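Local coordinates for protein plantazolicin methyltransferase BamL (Bacillus amyloliquefaciens subsp. plantarum, PDB 5DLY) that probably acts as a methyltransferase on desmethylplantazolicin, an antibiotic precursor, and is seen here with S-adenosyl-L-homocysteine and a monoazolic substrate analog bound, at residues A[46-51]-A[75-80]; A[114-119]-A[143-148]. All blocks are in the same frame, centred on the assembly; numbering follows the deposited sequence.

Overall arrangement
The chain first runs through the long helix 23-56, which carries the first half of contact 1. It then makes strand 62-66 and turns back along helix 72-80, where contact 1 closes a loop of 23 residues. Strand 85-90, helix 93-101 and strand 107-110 follow before contact 2 opens in the loop at 114-119. Strand 124-130 comes next, and helix 139-148 closes the second loop, also of 23 residues. The two loops follow in series and neither nest nor cross. The centres of contact 1 and contact 2 lie about 22 Å apart. Contact 1 joins two helices, and contact 2 ties a loop to a helix, in the Rossmann-like methyltransferase fold.

Contact 1. Residues A[46-51]-A[75-80]; sequences ETFLSF and QYLNSR
Tyr76 reaches across from helix 72-80 and donates its hydroxyl to Glu46 on helix 23-56, with OH 2.7 Å from OE2. The carboxylate accepts on the anti lone pair of OE2, the one directed away from OE1. OE2 sits at the edge of the tyrosine ring, in its plane, and also lies 3.3 Å from Tyr76 CE1. The two side chains cross at about a right angle, with carboxylate and ring planes 63° apart. Beside this polar pair is an apolar one. Leu77 CD2 lies 4.2 Å from Leu49 CD1 and 4.3 Å from Phe48 CZ, meeting the Phe48 ring obliquely.

Tyr76 has CG anti to the backbone N (chi1 -176°), which directs CG, and with it the ring, across to helix 23-56. Glu46 is bent at chi2 (-60°), which sets CD, and with it the carboxylate, beside the Tyr76 hydroxyl. Arg80 lays its guanidinium over one face of the Tyr76 ring, with CZ 3.4 Å above the plane and offset toward the rim. A weak bond from Arg80 NE to Tyr76 O ties its side chain to its own helix. Further out, Glu46 also packs on Asn236, Leu237 and Ala240 of helix 235-241, and Phe48 meets Phe128 edge-to-face.

The axes of the short segments come no closer than 12.7 Å, and long side chains bridge that distance. Arg80 NH1 lies 4.8 Å from Glu46 OE2, near but not in contact. Its positive charge would probably favour the ionised carboxylate, as would the phenol's donated hydrogen bond, despite the burial of Glu46.

Contact 2. Residues A[114-119]-A[143-148]; sequences ENIMQY and VNTLIH
Thr145 and Ile116 meet methyl to methyl, with CG2 of each 3.8 Å from the other. In Thr145, OG1 lies beside the backbone N (chi1 -67°), which leaves CG2 anti to that N. This branching sends CG2 to the 114-119 segment while OG1 bonds back to Ala141 O in its own helix. Ile116 CG2 lies between its backbone N and carbonyl carbon, and CG1 is anti to the N (chi1 -169°). CG2 therefore does the touching, although the end of the side chain leads away. The same methyl reaches Leu146 CD2 at 3.9 Å, and these two side chains cross at about a right angle. The Leu146 CB points away from the contact, but its end comes back toward Ile116.

Met117 slides past Thr145 in the opposite direction, with its CG 3.9 Å from Thr145 CG2. Its extended chi2 carries SD to 3.8 Å from His148 CB. The bend at chi3 (82°) keeps CE beside the same atom, at 3.9 Å from His148 CB. The sulfur meets the imidazole obliquely, 5.0 Å from its centroid. One face of that ring has Asn144 O over its centre.

A water bridges the segments. It donates to Glu114 O and also hydrogen-bonds to Thr145 OG1. The Glu114 carboxylate turns the other way, where OE2 bonds Asn112, a binding residue for S-adenosyl-L-homocysteine, and Asn138.

The contact joins the 3-10 turn after strand 107-110 to helix 139-148. Leu146 also packs on Ile127 and Ile129 of strand 124-130, Ile116 and Met117 touch Leu149, and Val143 and Ile147 reach helix 192-203 and strand 258-265.

Contact 1. Residues A[46-51]-A[75-80]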
loop_
_atom_site.group_PDB
_atom_site.type_symbol
_atom_site.label_atom_id
_atom_site.label_comp_id
_atom_site.label_asym_id
_atom_site.label_seq_id
_atom_site.Cartn_x
_atom_site.Cartn_y
_atom_site.Cartn_z
ATOM N N GLU A 46 4.865 8.105 6.252
ATOM C CA GLU A 46 4.765 8.947 7.441
ATOM C C GLU A 46 3.365 8.924 8.047
ATOM O O GLU A 46 3.200 9.149 9.253
ATOM C CB GLU A 46 5.229 10.385 7.162
ATOM C CG GLU A 46 6.708 10.518 6.793
ATOM C CD GLU A 46 7.678 10.018 7.864
ATOM O OE1 GLU A 46 7.291 9.874 9.037
ATOM O OE2 GLU A 46 8.853 9.762 7.525
ATOM N N THR A 47 2.359 8.621 7.224
ATOM C CA THR A 47 0.993 8.492 7.711
ATOM C C THR A 47 0.922 7.285 8.632
ATOM O O THR A 47 0.415 7.406 9.740
ATOM C CB THR A 47 -0.026 8.393 6.562
ATOM O OG1 THR A 47 -0.022 9.618 5.825
ATOM C CG2 THR A 47 -1.447 8.152 7.083
ATOM N N PHE A 48 1.463 6.136 8.216
ATOM C CA PHE A 48 1.379 4.987 9.116
ATOM C C PHE A 48 2.266 5.123 10.351
ATOM O O PHE A 48 1.897 4.658 11.424
ATOM C CB PHE A 48 1.460 3.609 8.415
ATOM C CG PHE A 48 2.833 3.210 7.906
ATOM C CD1 PHE A 48 3.896 2.961 8.778
ATOM C CD2 PHE A 48 3.019 2.966 6.549
ATOM C CE1 PHE A 48 5.130 2.535 8.286
ATOM C CE2 PHE A 48 4.245 2.536 6.054
ATOM C CZ PHE A 48 5.303 2.329 6.925
ATOM N N LEU A 49 3.413 5.789 10.206
ATOM C CA LEU A 49 4.275 6.052 11.364
ATOM C C LEU A 49 3.622 6.998 12.357
ATOM O O LEU A 49 3.705 6.785 13.574
ATOM C CB LEU A 49 5.638 6.567 10.921
ATOM C CG LEU A 49 6.480 5.549 10.156
ATOM C CD1 LEU A 49 7.726 6.224 9.621
ATOM C CD2 LEU A 49 6.836 4.346 11.018
ATOM N N SER A 50 2.960 8.033 11.849
ATOM C CA SER A 50 2.268 8.966 12.729
ATOM C C SER A 50 1.104 8.277 13.428
ATOM O O SER A 50 0.893 8.481 14.622
ATOM C CB SER A 50 1.783 10.188 11.959
ATOM O OG SER A 50 1.045 11.044 12.821
ATOM N N PHE A 51 0.368 7.449 12.685
ATOM C CA PHE A 51 -0.742 6.694 13.249
ATOM C C PHE A 51 -0.261 5.799 14.383
ATOM O O PHE A 51 -0.854 5.793 15.465
ATOM C CB PHE A 51 -1.451 5.849 12.177
ATOM C CG PHE A 51 -2.588 5.024 12.715
ATOM C CD1 PHE A 51 -2.365 3.725 13.197
ATOM C CD2 PHE A 51 -3.888 5.531 12.742
ATOM C CE1 PHE A 51 -3.416 2.961 13.698
ATOM C CE2 PHE A 51 -4.943 4.765 13.243
ATOM C CZ PHE A 51 -4.702 3.484 13.722
ATOM N N GLN A 75 14.058 1.212 1.789
ATOM C CA GLN A 75 15.161 2.172 1.825
ATOM C C GLN A 75 14.809 3.423 2.645
ATOM O O GLN A 75 15.609 3.874 3.478
ATOM C CB GLN A 75 15.611 2.547 0.414
ATOM C CG GLN A 75 16.764 3.538 0.410
ATOM C CD GLN A 75 17.869 3.139 -0.531
ATOM O OE1 GLN A 75 17.714 3.194 -1.746
ATOM N NE2 GLN A 75 19.000 2.728 0.031
ATOM N N TYR A 76 13.615 3.971 2.404
ATOM C CA TYR A 76 13.124 5.134 3.138
ATOM C C TYR A 76 13.108 4.864 4.636
ATOM O O TYR A 76 13.576 5.692 5.421
ATOM C CB TYR A 76 11.714 5.503 2.665
ATOM C CG TYR A 76 11.149 6.759 3.299
ATOM C CD1 TYR A 76 10.450 6.707 4.503
ATOM C CD2 TYR A 76 11.299 7.993 2.680
ATOM C CE1 TYR A 76 9.921 7.854 5.083
ATOM C CE2 TYR A 76 10.781 9.148 3.254
ATOM C CZ TYR A 76 10.094 9.074 4.449
ATOM O OH TYR A 76 9.579 10.227 5.005
ATOM N N LEU A 77 12.576 3.707 5.026
ATOM C CA LEU A 77 12.484 3.321 6.434
ATOM C C LEU A 77 13.862 3.131 7.062
ATOM O O LEU A 77 14.077 3.522 8.211
ATOM C CB LEU A 77 11.631 2.062 6.602
ATOM C CG LEU A 77 10.130 2.294 6.386
ATOM C CD1 LEU A 77 9.402 0.977 6.176
ATOM C CD2 LEU A 77 9.538 3.065 7.560
ATOM N N ASN A 78 14.780 2.543 6.293
ATOM C CA ASN A 78 16.177 2.354 6.703
ATOM C C ASN A 78 16.894 3.671 7.015
ATOM O O ASN A 78 17.782 3.719 7.873
ATOM C CB ASN A 78 16.941 1.579 5.624
ATOM C CG ASN A 78 18.409 1.392 5.965
ATOM O OD1 ASN A 78 18.752 0.637 6.870
ATOM N ND2 ASN A 78 19.277 2.077 5.236
ATOM N N SER A 79 16.501 4.733 6.318
ATOM C CA SER A 79 17.080 6.061 6.535
ATOM C C SER A 79 16.458 6.790 7.727
ATOM O O SER A 79 17.042 7.751 8.243
ATOM C CB SER A 79 16.950 6.912 5.271
ATOM O OG SER A 79 17.656 6.319 4.197
ATOM N N ARG A 80 15.280 6.339 8.155
ATOM C CA ARG A 80 14.564 6.968 9.272
ATOM C C ARG A 80 14.817 6.229 10.578
ATOM O O ARG A 80 14.876 6.846 11.644
ATOM C CB ARG A 80 13.050 7.046 9.004
ATOM C CG ARG A 80 12.654 7.595 7.638
ATOM C CD ARG A 80 13.469 8.819 7.249
ATOM N NE ARG A 80 13.934 8.740 5.866
ATOM C CZ ARG A 80 13.648 9.628 4.918
ATOM N NH1 ARG A 80 12.898 10.688 5.194
ATOM N NH2 ARG A 80 14.123 9.460 3.691
#

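Contact 2. Residues A[114-119]-A[143-148]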
loop_
_atom_site.group_PDB
_atom_site.type_symbol
_atom_site.label_atom_id
_atom_site.label_comp_id
_atom_site.label_asym_id
_atom_site.label_seq_id
_atom_site.Cartn_x
_atom_site.Cartn_y
_atom_site.Cartn_z
ATOM N N GLU A 114 0.807 -14.407 -0.880
ATOM C CA GLU A 114 0.009 -15.495 -0.294
ATOM C C GLU A 114 0.842 -16.419 0.586
ATOM O O GLU A 114 0.320 -17.034 1.513
ATOM C CB GLU A 114 -0.680 -16.327 -1.378
ATOM C CG GLU A 114 -1.833 -15.627 -2.078
ATOM C CD GLU A 114 -2.604 -16.540 -3.020
ATOM O OE1 GLU A 114 -3.179 -17.555 -2.555
ATOM O OE2 GLU A 114 -2.659 -16.234 -4.220
ATOM N N ASN A 115 2.130 -16.529 0.271
ATOM C CA ASN A 115 3.025 -17.468 0.943
ATOM C C ASN A 115 3.802 -16.877 2.116
ATOM O O ASN A 115 4.720 -17.510 2.634
ATOM C CB ASN A 115 3.993 -18.059 -0.082
ATOM C CG ASN A 115 3.274 -18.739 -1.225
ATOM O OD1 ASN A 115 2.322 -19.493 -1.000
ATOM N ND2 ASN A 115 3.705 -18.468 -2.457
ATOM N N ILE A 116 3.419 -15.676 2.548
ATOM C CA ILE A 116 4.194 -14.927 3.542
ATOM C C ILE A 116 4.516 -15.663 4.856
ATOM O O ILE A 116 5.598 -15.483 5.416
ATOM C CB ILE A 116 3.593 -13.511 3.789
ATOM C CG1 ILE A 116 4.547 -12.621 4.606
ATOM C CG2 ILE A 116 2.220 -13.591 4.440
ATOM C CD1 ILE A 116 5.917 -12.418 3.980
ATOM N N MET A 117 3.598 -16.497 5.340
ATOM C CA MET A 117 3.795 -17.154 6.641
ATOM C C MET A 117 4.878 -18.240 6.620
ATOM O O MET A 117 5.281 -18.732 7.674
ATOM C CB MET A 117 2.471 -17.661 7.226
ATOM C CG MET A 117 1.598 -16.525 7.767
ATOM S SD MET A 117 0.088 -17.039 8.616
ATOM C CE MET A 117 0.693 -17.424 10.256
ATOM N N GLN A 118 5.357 -18.588 5.426
ATOM C CA GLN A 118 6.553 -19.437 5.276
ATOM C C GLN A 118 7.855 -18.684 5.555
ATOM O O GLN A 118 8.919 -19.307 5.693
ATOM C CB GLN A 118 6.660 -19.993 3.848
ATOM C CG GLN A 118 5.631 -21.032 3.458
ATOM C CD GLN A 118 5.429 -21.098 1.962
ATOM O OE1 GLN A 118 6.371 -20.896 1.163
ATOM N NE2 GLN A 118 4.209 -21.386 1.562
ATOM N N TYR A 119 7.782 -17.354 5.611
ATOM C CA TYR A 119 8.983 -16.508 5.629
ATOM C C TYR A 119 9.040 -15.583 6.835
ATOM O O TYR A 119 10.105 -15.075 7.172
ATOM C CB TYR A 119 9.101 -15.708 4.323
ATOM C CG TYR A 119 9.184 -16.624 3.142
ATOM C CD1 TYR A 119 10.347 -17.354 2.897
ATOM C CD2 TYR A 119 8.087 -16.809 2.299
ATOM C CE1 TYR A 119 10.424 -18.232 1.836
ATOM C CE2 TYR A 119 8.151 -17.685 1.232
ATOM C CZ TYR A 119 9.321 -18.394 1.008
ATOM O OH TYR A 119 9.399 -19.280 -0.036
ATOM N N VAL A 143 -5.254 -10.923 2.648
ATOM C CA VAL A 143 -5.593 -10.147 3.842
ATOM C C VAL A 143 -5.862 -11.033 5.069
ATOM O O VAL A 143 -5.386 -10.723 6.162
ATOM C CB VAL A 143 -6.755 -9.159 3.599
ATOM C CG1 VAL A 143 -7.142 -8.474 4.898
ATOM C CG2 VAL A 143 -6.355 -8.125 2.561
ATOM N N ASN A 144 -6.631 -12.116 4.901
ATOM C CA ASN A 144 -6.873 -13.060 6.012
ATOM C C ASN A 144 -5.550 -13.587 6.575
ATOM O O ASN A 144 -5.350 -13.650 7.783
ATOM C CB ASN A 144 -7.725 -14.251 5.559
ATOM C CG ASN A 144 -9.180 -13.891 5.274
ATOM O OD1 ASN A 144 -9.848 -14.573 4.483
ATOM N ND2 ASN A 144 -9.680 -12.846 5.909
ATOM N N THR A 145 -4.639 -13.956 5.680
ATOM C CA THR A 145 -3.314 -14.416 6.080
ATOM C C THR A 145 -2.527 -13.341 6.836
ATOM O O THR A 145 -1.935 -13.616 7.885
ATOM C CB THR A 145 -2.540 -14.903 4.848
ATOM O OG1 THR A 145 -3.176 -16.086 4.354
ATOM C CG2 THR A 145 -1.087 -15.217 5.198
ATOM N N LEU A 146 -2.531 -12.117 6.312
ATOM C CA LEU A 146 -1.816 -11.024 6.962
ATOM C C LEU A 146 -2.348 -10.695 8.354
ATOM O O LEU A 146 -1.585 -10.355 9.254
ATOM C CB LEU A 146 -1.788 -9.787 6.062
ATOM C CG LEU A 146 -0.986 -9.963 4.760
ATOM C CD1 LEU A 146 -1.194 -8.773 3.839
ATOM C CD2 LEU A 146 0.503 -10.183 5.012
ATOM N N ILE A 147 -3.655 -10.834 8.545
ATOM C CA ILE A 147 -4.233 -10.626 9.872
ATOM C C ILE A 147 -3.632 -11.590 10.913
ATOM O O ILE A 147 -3.419 -11.198 12.064
ATOM C CB ILE A 147 -5.768 -10.655 9.812
ATOM C CG1 ILE A 147 -6.248 -9.396 9.082
ATOM C CG2 ILE A 147 -6.378 -10.667 11.206
ATOM C CD1 ILE A 147 -7.725 -9.362 8.751
ATOM N N HIS A 148 -3.312 -12.821 10.504
ATOM C CA HIS A 148 -2.641 -13.780 11.410
ATOM C C HIS A 148 -1.279 -13.311 11.900
ATOM O O HIS A 148 -0.814 -13.756 12.957
ATOM C CB HIS A 148 -2.429 -15.147 10.754
ATOM C CG HIS A 148 -3.666 -15.750 10.178
ATOM N ND1 HIS A 148 -4.864 -15.787 10.856
ATOM C CD2 HIS A 148 -3.883 -16.369 8.994
ATOM C CE1 HIS A 148 -5.772 -16.387 10.109
ATOM N NE2 HIS A 148 -5.206 -16.741 8.969
HETATM O O HOH W 1 -2.504 -16.359 1.778
#